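PDB 3SZV: pyroglutatmate porin OpdO from Pseudomonas aeruginosa, which probably forms a beta-barrel channel in the bacterial outer membrane that lets small carboxylate-bearing solutes such as pyroglutamate pass. Local coordinates for residues E49-R57 and D138-F146; I300-E310 and N347-D357. All coordinates share one frame; numbering follows the deposited sequence.

How the interactions relate
From the N terminus, strand 49-59 is laid down early in the barrel wall. Interaction 1 closes when the loop segment 138-146, 81 residues on, folds back against it. The chain then continues through further strands before 300-310, in the connection between strands 271-281 and 311-320, begins interaction 2. That contact closes 37 residues on, after strands 311-320 and 329-343, on strand 346-361. The two closures follow in series and neither nest nor cross. Each packs an irregular loop onto a wall strand. The centres of interactions 1 and 2 lie about 25 Å apart, and the nearest atoms of interactions 1 and 2 are about 6 Å apart, without touching.

Interaction 1 (E49-R57 and D138-F146); sequences EWAQGFLLR and DTRLLPELF. With C8E ((hydroxyethyloxy)tri(ethyloxy)octane), chain C.
Leu141 is the main bump of the loop, and the hollow that takes it is the bare backbone at Gly53. Leu141 CD1 lies 3.6 Å from Gly53 N, and the other methyl, Leu141 CD2, rests 3.8 Å from Ala51 CB, so the fork spreads over the stretch from Ala51 to Gly53, on the face turned to the loop. With CG anti to the backbone N (chi1 -174°), the fork extends out from the loop to the wall. Leu141 CG comes within 4.1 Å of Gly53 CA, where glycine carries no side chain.

Leu142 fills the next step along: Leu142 CD2 sits beside Gly53, 4.0 Å from Phe54 O and 3.9 Å from Leu55 CG. Leu55 closes the row, its CD2 pressing on the Pro143 ring at CD, 3.5 Å away. The interface is thus apolar and rests on methyls set against backbone and methyls. The loop is also tied down through Asp138, which forms a salt bridge with Arg30 of the adjoining strand 24-38.

On the other side of the strand, Phe54 points away from the loop and carries a detergent molecule: C8E C19 stands over the Phe54 ring centre, 3.6 Å above its plane. Wall residues turned alternately outward, here to the polyether part of a detergent, and inward to an infolded loop are typical of a porin beta-barrel, and in OprD-type channels such loops narrow the pore.

Interaction 2 (I300-E310 and N347-D357); sequences IQIGDFGNVDE and NDGKEWERNTD
Glu353 reaches from its strand into the loop at Ile302 and Gly303, and with Asn355 it makes the tight part of the contact. Glu353 OE2 accepts from Ile302 N and Glu353 OE1 from Gly303 N, both at 2.8 Å and both on the syn lone pairs, so consecutive backbone N-H groups hold the carboxylate from its front. CG anti to the backbone N (chi1 177°) and an extended chain carry it there. Asn355 ND2 takes the anti lone pair of OE2 in a nearly straight bond (174°), which fixes the carboxylate's rotation. Asn355 OD1 accepts from Gln301 N at 2.9 Å and is also reached by Arg334. Ile300 CD1 packs 3.3 Å from Glu353 CD, and the Phe305 ring sets its edge against Glu353 CB.

Beyond it, in either direction along the strand, the fit loosens. Water 1 donates to Gln301 OE1 and Asp357 OD1, bridging groups that do not touch directly; the amide nitrogen of Gln301 turns to Glu389. At the other end Asn347, partly exposed, donates through ND2 to Asp309 OD2 (2.8 Å), on the anti side and somewhat out of the carboxylate plane, and also to Asn340 O. Between these, water 2 links Phe305 N to Glu351 OE2.

Glu351 OE2 and Glu310 OE2 stand only 2.4 Å apart. At this separation one of the two acids probably holds a proton and gives it to the other, whereas Glu353, answered by three N-H donors, could well remain ionised: the loop is held to the barrel wall by acids, the buried Glu353 chief among them, answered by backbone and amide N-H groups.

Interaction 1 (E49-R57 and D138-F146)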
loop_
_atom_site.group_PDB
_atom_site.type_symbol
_atom_site.label_atom_id
_atom_site.label_comp_id
_atom_site.label_asym_id
_atom_site.label_seq_id
_atom_site.Cartn_x
_atom_site.Cartn_y
_atom_site.Cartn_z
ATOM N N GLU A 49 15.580 13.125 -9.645
ATOM C CA GLU A 49 16.273 11.866 -9.417
ATOM C C GLU A 49 15.959 10.852 -10.510
ATOM O O GLU A 49 14.811 10.702 -10.924
ATOM C CB GLU A 49 15.915 11.292 -8.048
ATOM N N TRP A 50 16.994 10.158 -10.974
ATOM C CA TRP A 50 16.844 9.102 -11.962
ATOM C C TRP A 50 17.544 7.878 -11.401
ATOM O O TRP A 50 18.677 7.980 -10.925
ATOM C CB TRP A 50 17.508 9.518 -13.273
ATOM C CG TRP A 50 17.215 8.620 -14.431
ATOM C CD1 TRP A 50 16.174 7.747 -14.553
ATOM C CD2 TRP A 50 17.975 8.512 -15.643
ATOM N NE1 TRP A 50 16.240 7.100 -15.768
ATOM C CE2 TRP A 50 17.335 7.551 -16.451
ATOM C CE3 TRP A 50 19.132 9.134 -16.118
ATOM C CZ2 TRP A 50 17.816 7.199 -17.712
ATOM C CZ3 TRP A 50 19.606 8.782 -17.370
ATOM C CH2 TRP A 50 18.949 7.822 -18.151
ATOM N N ALA A 51 16.888 6.725 -11.443
ATOM C CA ALA A 51 17.482 5.529 -10.867
ATOM C C ALA A 51 17.028 4.253 -11.561
ATOM O O ALA A 51 15.963 4.204 -12.173
ATOM C CB ALA A 51 17.195 5.459 -9.366
ATOM N N GLN A 52 17.857 3.223 -11.459
ATOM C CA GLN A 52 17.557 1.910 -12.018
ATOM C C GLN A 52 17.488 0.874 -10.903
ATOM O O GLN A 52 18.359 0.830 -10.022
ATOM C CB GLN A 52 18.635 1.497 -13.023
ATOM C CG GLN A 52 18.453 0.087 -13.569
ATOM C CD GLN A 52 17.207 -0.048 -14.430
ATOM O OE1 GLN A 52 16.898 0.830 -15.240
ATOM N NE2 GLN A 52 16.486 -1.148 -14.259
ATOM N N GLY A 53 16.468 0.026 -10.954
ATOM C CA GLY A 53 16.284 -0.985 -9.934
ATOM C C GLY A 53 16.096 -2.380 -10.495
ATOM O O GLY A 53 15.652 -2.558 -11.631
ATOM N N PHE A 54 16.439 -3.370 -9.680
ATOM C CA PHE A 54 16.253 -4.774 -10.017
ATOM C C PHE A 54 15.602 -5.432 -8.823
ATOM O O PHE A 54 16.004 -5.197 -7.684
ATOM C CB PHE A 54 17.595 -5.460 -10.291
ATOM C CG PHE A 54 18.377 -4.838 -11.415
ATOM C CD1 PHE A 54 18.314 -5.365 -12.695
ATOM C CD2 PHE A 54 19.159 -3.720 -11.191
ATOM C CE1 PHE A 54 19.029 -4.790 -13.733
ATOM C CE2 PHE A 54 19.880 -3.137 -12.227
ATOM C CZ PHE A 54 19.812 -3.674 -13.497
ATOM N N LEU A 55 14.594 -6.253 -9.086
ATOM C CA LEU A 55 13.881 -6.952 -8.030
ATOM C C LEU A 55 13.797 -8.427 -8.388
ATOM O O LEU A 55 13.131 -8.798 -9.355
ATOM C CB LEU A 55 12.480 -6.376 -7.863
ATOM C CG LEU A 55 12.404 -4.874 -7.562
ATOM C CD1 LEU A 55 12.439 -4.010 -8.826
ATOM C CD2 LEU A 55 11.129 -4.607 -6.782
ATOM N N LEU A 56 14.483 -9.262 -7.615
ATOM C CA LEU A 56 14.455 -10.704 -7.828
ATOM C C LEU A 56 13.572 -11.322 -6.752
ATOM O O LEU A 56 13.832 -11.157 -5.563
ATOM C CB LEU A 56 15.869 -11.269 -7.730
ATOM C CG LEU A 56 15.989 -12.780 -7.904
ATOM C CD1 LEU A 56 15.735 -13.176 -9.357
ATOM C CD2 LEU A 56 17.367 -13.254 -7.463
ATOM N N ARG A 57 12.517 -12.009 -7.173
ATOM C CA ARG A 57 11.577 -12.633 -6.245
ATOM C C ARG A 57 11.626 -14.152 -6.380
ATOM O O ARG A 57 11.464 -14.682 -7.475
ATOM C CB ARG A 57 10.156 -12.135 -6.523
ATOM C CG ARG A 57 9.934 -10.645 -6.245
ATOM C CD ARG A 57 8.545 -10.196 -6.713
ATOM N NE ARG A 57 8.242 -8.801 -6.375
ATOM C CZ ARG A 57 8.366 -7.768 -7.208
ATOM N NH1 ARG A 57 8.797 -7.949 -8.454
ATOM N NH2 ARG A 57 8.053 -6.548 -6.794
ATOM N N ASP A 138 4.866 0.688 -2.226
ATOM C CA ASP A 138 5.707 0.397 -3.385
ATOM C C ASP A 138 5.414 1.345 -4.537
ATOM O O ASP A 138 5.123 0.902 -5.643
ATOM C CB ASP A 138 5.558 -1.057 -3.841
ATOM C CG ASP A 138 6.581 -1.444 -4.903
ATOM O OD1 ASP A 138 6.293 -2.366 -5.694
ATOM O OD2 ASP A 138 7.671 -0.827 -4.951
ATOM N N THR A 139 5.528 2.647 -4.292
ATOM C CA THR A 139 5.340 3.621 -5.369
ATOM C C THR A 139 6.619 4.343 -5.776
ATOM O O THR A 139 6.571 5.341 -6.498
ATOM C CB THR A 139 4.262 4.670 -5.029
ATOM O OG1 THR A 139 4.584 5.299 -3.787
ATOM C CG2 THR A 139 2.892 4.015 -4.935
ATOM N N ARG A 140 7.762 3.834 -5.323
ATOM C CA ARG A 140 9.040 4.383 -5.760
ATOM C C ARG A 140 9.844 3.334 -6.527
ATOM O O ARG A 140 9.279 2.522 -7.263
ATOM C CB ARG A 140 9.831 4.913 -4.563
ATOM C CG ARG A 140 9.213 6.152 -3.920
ATOM C CD ARG A 140 10.186 6.792 -2.942
ATOM N N LEU A 141 11.159 3.342 -6.361
ATOM C CA LEU A 141 12.001 2.417 -7.105
ATOM C C LEU A 141 11.943 0.991 -6.549
ATOM O O LEU A 141 11.823 0.021 -7.309
ATOM C CB LEU A 141 13.449 2.900 -7.101
ATOM C CG LEU A 141 14.388 2.065 -7.982
ATOM C CD1 LEU A 141 14.139 2.327 -9.464
ATOM C CD2 LEU A 141 15.847 2.314 -7.628
ATOM N N LEU A 142 12.087 0.879 -5.235
ATOM C CA LEU A 142 12.146 -0.412 -4.558
ATOM C C LEU A 142 11.163 -0.410 -3.400
ATOM O O LEU A 142 10.900 0.633 -2.802
ATOM C CB LEU A 142 13.571 -0.692 -4.060
ATOM C CG LEU A 142 14.646 -0.724 -5.146
ATOM C CD1 LEU A 142 16.042 -0.735 -4.538
ATOM C CD2 LEU A 142 14.461 -1.929 -6.076
ATOM N N PRO A 143 10.586 -1.571 -3.083
ATOM C CA PRO A 143 9.509 -1.594 -2.087
ATOM C C PRO A 143 9.964 -1.336 -0.648
ATOM O O PRO A 143 11.103 -1.662 -0.265
ATOM C CB PRO A 143 8.957 -3.026 -2.199
ATOM C CG PRO A 143 10.103 -3.824 -2.808
ATOM C CD PRO A 143 10.790 -2.875 -3.735
ATOM N N GLU A 144 9.070 -0.760 0.147
ATOM C CA GLU A 144 9.204 -0.804 1.596
ATOM C C GLU A 144 9.064 -2.264 2.073
ATOM O O GLU A 144 8.272 -3.032 1.520
ATOM C CB GLU A 144 8.116 0.067 2.235
ATOM C CG GLU A 144 8.162 0.128 3.761
ATOM C CD GLU A 144 7.026 0.938 4.357
ATOM O OE1 GLU A 144 5.984 1.079 3.702
ATOM O OE2 GLU A 144 7.183 1.451 5.489
ATOM N N LEU A 145 9.828 -2.648 3.095
ATOM C CA LEU A 145 9.671 -3.959 3.730
ATOM C C LEU A 145 9.504 -3.756 5.224
ATOM O O LEU A 145 10.027 -2.789 5.796
ATOM C CB LEU A 145 10.896 -4.854 3.494
ATOM C CG LEU A 145 11.215 -5.204 2.049
ATOM C CD1 LEU A 145 12.540 -5.945 1.971
ATOM C CD2 LEU A 145 10.092 -6.031 1.455
ATOM N N PHE A 146 8.757 -4.649 5.859
ATOM C CA PHE A 146 8.746 -4.720 7.312
ATOM C C PHE A 146 9.451 -5.990 7.744
ATOM O O PHE A 146 9.488 -6.979 7.003
ATOM C CB PHE A 146 7.311 -4.740 7.850
ATOM C CG PHE A 146 6.495 -3.559 7.440
ATOM C CD1 PHE A 146 5.345 -3.720 6.676
ATOM C CD2 PHE A 146 6.868 -2.283 7.834
ATOM C CE1 PHE A 146 4.573 -2.619 6.303
ATOM C CE2 PHE A 146 6.091 -1.163 7.465
ATOM C CZ PHE A 146 4.952 -1.352 6.689
HETATM C C1 C8E C . 26.403 -6.798 3.836
HETATM C C2 C8E C . 25.726 -7.392 2.606
HETATM C C3 C8E C . 24.973 -8.664 2.966
HETATM C C4 C8E C . 24.669 -9.488 1.719
HETATM C C5 C8E C . 23.819 -8.692 0.741
HETATM C C6 C8E C . 23.491 -9.461 -0.537
HETATM C C7 C8E C . 22.648 -8.605 -1.480
HETATM C C8 C8E C . 22.035 -9.404 -2.632
HETATM O O9 C8E C . 21.373 -8.533 -3.541
HETATM C C10 C8E C . 20.838 -9.220 -4.661
HETATM C C11 C8E C . 20.159 -8.251 -5.633
HETATM O O12 C8E C . 19.609 -8.950 -6.734
HETATM C C13 C8E C . 18.699 -8.180 -7.498
HETATM C C16 C8E C . 20.029 -8.263 -11.329
HETATM C C17 C8E C . 21.551 -8.299 -11.294
HETATM O O18 C8E C . 22.083 -7.529 -12.349
HETATM C C19 C8E C . 22.136 -6.157 -12.031
HETATM C C20 C8E C . 23.500 -5.839 -11.431
HETATM O O21 C8E C . 24.154 -4.862 -12.208
#

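Interaction 2 (I300-E310 and N347-D357)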
loop_
_atom_site.group_PDB
_atom_site.type_symbol
_atom_site.label_atom_id
_atom_site.label_comp_id
_atom_site.label_asym_id
_atom_site.label_seq_id
_atom_site.Cartn_x
_atom_site.Cartn_y
_atom_site.Cartn_z
ATOM N N ILE A 300 -3.747 10.042 -2.146
ATOM C CA ILE A 300 -3.453 9.998 -3.572
ATOM C C ILE A 300 -1.947 10.151 -3.833
ATOM O O ILE A 300 -1.148 9.663 -3.023
ATOM C CB ILE A 300 -4.356 10.985 -4.347
ATOM C CG1 ILE A 300 -4.206 12.423 -3.838
ATOM C CG2 ILE A 300 -5.807 10.538 -4.249
ATOM C CD1 ILE A 300 -4.804 13.444 -4.803
ATOM N N GLN A 301 -1.539 10.774 -4.941
ATOM C CA GLN A 301 -0.133 10.679 -5.332
ATOM C C GLN A 301 0.799 11.308 -4.313
ATOM O O GLN A 301 1.814 10.715 -3.928
ATOM C CB GLN A 301 0.108 11.288 -6.717
ATOM C CG GLN A 301 1.552 11.184 -7.184
ATOM C CD GLN A 301 1.729 11.595 -8.640
ATOM O OE1 GLN A 301 0.826 11.433 -9.464
ATOM N NE2 GLN A 301 2.899 12.133 -8.965
ATOM N N ILE A 302 0.457 12.507 -3.874
ATOM C CA ILE A 302 1.305 13.215 -2.921
ATOM C C ILE A 302 0.678 13.236 -1.530
ATOM O O ILE A 302 1.249 12.712 -0.559
ATOM C CB ILE A 302 1.608 14.642 -3.394
ATOM C CG1 ILE A 302 2.343 14.602 -4.743
ATOM C CG2 ILE A 302 2.446 15.394 -2.350
ATOM C CD1 ILE A 302 2.622 15.957 -5.348
ATOM N N GLY A 303 -0.513 13.806 -1.432
ATOM C CA GLY A 303 -1.114 14.041 -0.132
ATOM C C GLY A 303 -2.052 12.975 0.392
ATOM O O GLY A 303 -2.635 12.188 -0.373
ATOM N N ASP A 304 -2.194 12.939 1.712
ATOM C CA ASP A 304 -3.103 12.003 2.351
ATOM C C ASP A 304 -4.433 12.635 2.769
ATOM O O ASP A 304 -5.380 11.921 3.123
ATOM C CB ASP A 304 -2.440 11.279 3.538
ATOM C CG ASP A 304 -1.997 12.215 4.636
ATOM O OD1 ASP A 304 -2.388 13.412 4.634
ATOM O OD2 ASP A 304 -1.262 11.739 5.534
ATOM N N PHE A 305 -4.507 13.965 2.708
ATOM C CA PHE A 305 -5.687 14.702 3.149
ATOM C C PHE A 305 -6.073 14.299 4.570
ATOM O O PHE A 305 -7.240 14.268 4.951
ATOM C CB PHE A 305 -6.807 14.603 2.107
ATOM C CG PHE A 305 -6.471 15.352 0.849
ATOM C CD1 PHE A 305 -6.892 16.667 0.670
ATOM C CD2 PHE A 305 -5.643 14.781 -0.112
ATOM C CE1 PHE A 305 -6.529 17.386 -0.462
ATOM C CE2 PHE A 305 -5.280 15.488 -1.243
ATOM C CZ PHE A 305 -5.726 16.793 -1.423
ATOM N N GLY A 306 -5.033 14.040 5.359
ATOM C CA GLY A 306 -5.194 13.559 6.718
ATOM C C GLY A 306 -4.778 14.568 7.769
ATOM O O GLY A 306 -4.517 14.207 8.919
ATOM N N ASN A 307 -4.708 15.837 7.370
ATOM C CA ASN A 307 -4.369 16.907 8.305
ATOM C C ASN A 307 -5.438 17.132 9.371
ATOM O O ASN A 307 -6.595 16.736 9.208
ATOM C CB ASN A 307 -4.097 18.205 7.535
ATOM C CG ASN A 307 -2.872 18.098 6.659
ATOM O OD1 ASN A 307 -1.742 18.163 7.155
ATOM N ND2 ASN A 307 -3.081 17.938 5.355
ATOM N N VAL A 308 -5.042 17.774 10.459
ATOM C CA VAL A 308 -5.972 18.089 11.538
ATOM C C VAL A 308 -7.244 18.759 11.012
ATOM O O VAL A 308 -7.181 19.777 10.308
ATOM C CB VAL A 308 -5.300 19.002 12.597
ATOM C CG1 VAL A 308 -6.301 19.424 13.660
ATOM C CG2 VAL A 308 -4.105 18.283 13.220
ATOM N N ASP A 309 -8.394 18.167 11.348
ATOM C CA ASP A 309 -9.722 18.705 11.012
ATOM C C ASP A 309 -10.085 18.682 9.516
ATOM O O ASP A 309 -11.135 19.195 9.121
ATOM C CB ASP A 309 -9.902 20.121 11.587
ATOM C CG ASP A 309 -10.030 20.124 13.092
ATOM O OD1 ASP A 309 -10.460 19.099 13.654
ATOM O OD2 ASP A 309 -9.723 21.161 13.721
ATOM N N GLU A 310 -9.244 18.070 8.687
ATOM C CA GLU A 310 -9.428 18.191 7.244
ATOM C C GLU A 310 -10.686 17.506 6.713
ATOM O O GLU A 310 -10.917 16.321 6.973
ATOM C CB GLU A 310 -8.205 17.674 6.489
ATOM C CG GLU A 310 -8.240 18.051 5.018
ATOM C CD GLU A 310 -6.873 18.027 4.373
ATOM O OE1 GLU A 310 -5.943 17.447 4.978
ATOM O OE2 GLU A 310 -6.736 18.624 3.274
ATOM N N ASN A 347 -9.478 27.453 11.383
ATOM C CA ASN A 347 -9.714 26.275 10.549
ATOM C C ASN A 347 -9.907 26.684 9.090
ATOM O O ASN A 347 -10.794 26.177 8.401
ATOM C CB ASN A 347 -10.913 25.480 11.062
ATOM C CG ASN A 347 -10.570 24.622 12.266
ATOM O OD1 ASN A 347 -10.661 25.058 13.410
ATOM N ND2 ASN A 347 -10.159 23.381 12.005
ATOM N N ASP A 348 -9.068 27.610 8.637
ATOM C CA ASP A 348 -9.174 28.151 7.285
ATOM C C ASP A 348 -8.105 27.606 6.353
ATOM O O ASP A 348 -7.835 28.179 5.303
ATOM C CB ASP A 348 -9.149 29.688 7.301
ATOM C CG ASP A 348 -7.855 30.258 7.876
ATOM O OD1 ASP A 348 -7.070 29.497 8.481
ATOM O OD2 ASP A 348 -7.629 31.484 7.737
ATOM N N GLY A 349 -7.500 26.487 6.742
ATOM C CA GLY A 349 -6.552 25.801 5.881
ATOM C C GLY A 349 -7.249 25.094 4.734
ATOM O O GLY A 349 -8.268 24.431 4.930
ATOM N N LYS A 350 -6.703 25.258 3.532
ATOM C CA LYS A 350 -7.275 24.640 2.339
ATOM C C LYS A 350 -6.175 24.182 1.404
ATOM O O LYS A 350 -5.113 24.794 1.323
ATOM C CB LYS A 350 -8.205 25.616 1.614
ATOM C CG LYS A 350 -7.505 26.821 1.035
ATOM C CD LYS A 350 -8.511 27.795 0.439
ATOM C CE LYS A 350 -7.819 29.011 -0.155
ATOM N NZ LYS A 350 -8.798 29.929 -0.803
ATOM N N GLU A 351 -6.447 23.096 0.689
ATOM C CA GLU A 351 -5.496 22.571 -0.275
ATOM C C GLU A 351 -6.240 21.809 -1.349
ATOM O O GLU A 351 -7.337 21.303 -1.127
ATOM C CB GLU A 351 -4.491 21.629 0.406
ATOM C CG GLU A 351 -5.135 20.453 1.127
ATOM C CD GLU A 351 -4.133 19.388 1.529
ATOM O OE1 GLU A 351 -2.994 19.415 1.016
ATOM O OE2 GLU A 351 -4.491 18.510 2.345
ATOM N N TRP A 352 -5.635 21.719 -2.523
ATOM C CA TRP A 352 -6.161 20.800 -3.521
ATOM C C TRP A 352 -5.023 20.103 -4.236
ATOM O O TRP A 352 -3.888 20.599 -4.264
ATOM C CB TRP A 352 -7.105 21.504 -4.509
ATOM C CG TRP A 352 -6.500 22.599 -5.345
ATOM C CD1 TRP A 352 -6.561 23.945 -5.094
ATOM C CD2 TRP A 352 -5.788 22.462 -6.585
ATOM N NE1 TRP A 352 -5.922 24.645 -6.085
ATOM C CE2 TRP A 352 -5.441 23.760 -7.013
ATOM C CE3 TRP A 352 -5.409 21.368 -7.373
ATOM C CZ2 TRP A 352 -4.730 23.996 -8.192
ATOM C CZ3 TRP A 352 -4.702 21.607 -8.542
ATOM C CH2 TRP A 352 -4.375 22.911 -8.943
ATOM N N GLU A 353 -5.331 18.938 -4.792
ATOM C CA GLU A 353 -4.349 18.171 -5.543
ATOM C C GLU A 353 -5.015 17.532 -6.750
ATOM O O GLU A 353 -6.104 16.972 -6.641
ATOM C CB GLU A 353 -3.707 17.098 -4.656
ATOM C CG GLU A 353 -2.718 16.208 -5.409
ATOM C CD GLU A 353 -1.994 15.200 -4.522
ATOM O OE1 GLU A 353 -1.975 15.373 -3.276
ATOM O OE2 GLU A 353 -1.449 14.214 -5.074
ATOM N N ARG A 354 -4.360 17.650 -7.897
ATOM C CA ARG A 354 -4.789 16.957 -9.099
ATOM C C ARG A 354 -3.726 15.940 -9.484
ATOM O O ARG A 354 -2.536 16.223 -9.402
ATOM C CB ARG A 354 -4.981 17.943 -10.254
ATOM C CG ARG A 354 -5.393 17.250 -11.532
ATOM C CD ARG A 354 -4.984 18.017 -12.786
ATOM N NE ARG A 354 -3.608 18.523 -12.766
ATOM C CZ ARG A 354 -2.504 17.775 -12.833
ATOM N NH1 ARG A 354 -2.567 16.446 -12.897
ATOM N NH2 ARG A 354 -1.315 18.368 -12.821
ATOM N N ASN A 355 -4.157 14.755 -9.911
ATOM C CA ASN A 355 -3.243 13.737 -10.427
ATOM C C ASN A 355 -3.718 13.273 -11.785
ATOM O O ASN A 355 -4.923 13.150 -12.010
ATOM C CB ASN A 355 -3.245 12.462 -9.575
ATOM C CG ASN A 355 -2.786 12.656 -8.139
ATOM O OD1 ASN A 355 -2.965 11.742 -7.332
ATOM N ND2 ASN A 355 -2.181 13.800 -7.803
ATOM N N THR A 356 -2.782 12.989 -12.685
ATOM C CA THR A 356 -3.120 12.357 -13.961
ATOM C C THR A 356 -2.098 11.279 -14.254
ATOM O O THR A 356 -0.896 11.536 -14.202
ATOM C CB THR A 356 -3.116 13.369 -15.113
ATOM O OG1 THR A 356 -4.067 14.398 -14.835
ATOM C CG2 THR A 356 -3.475 12.675 -16.441
ATOM N N ASP A 357 -2.576 10.068 -14.548
ATOM C CA ASP A 357 -1.707 8.946 -14.886
ATOM C C ASP A 357 -1.995 8.509 -16.312
ATOM O O ASP A 357 -3.144 8.251 -16.659
ATOM C CB ASP A 357 -1.975 7.745 -13.976
ATOM C CG ASP A 357 -1.423 7.915 -12.570
ATOM O OD1 ASP A 357 -0.867 8.985 -12.260
ATOM O OD2 ASP A 357 -1.568 6.960 -11.775
HETATM O O HOH W 1 -1.313 9.659 -9.596
HETATM O O HOH W 2 -2.920 16.271 1.784
#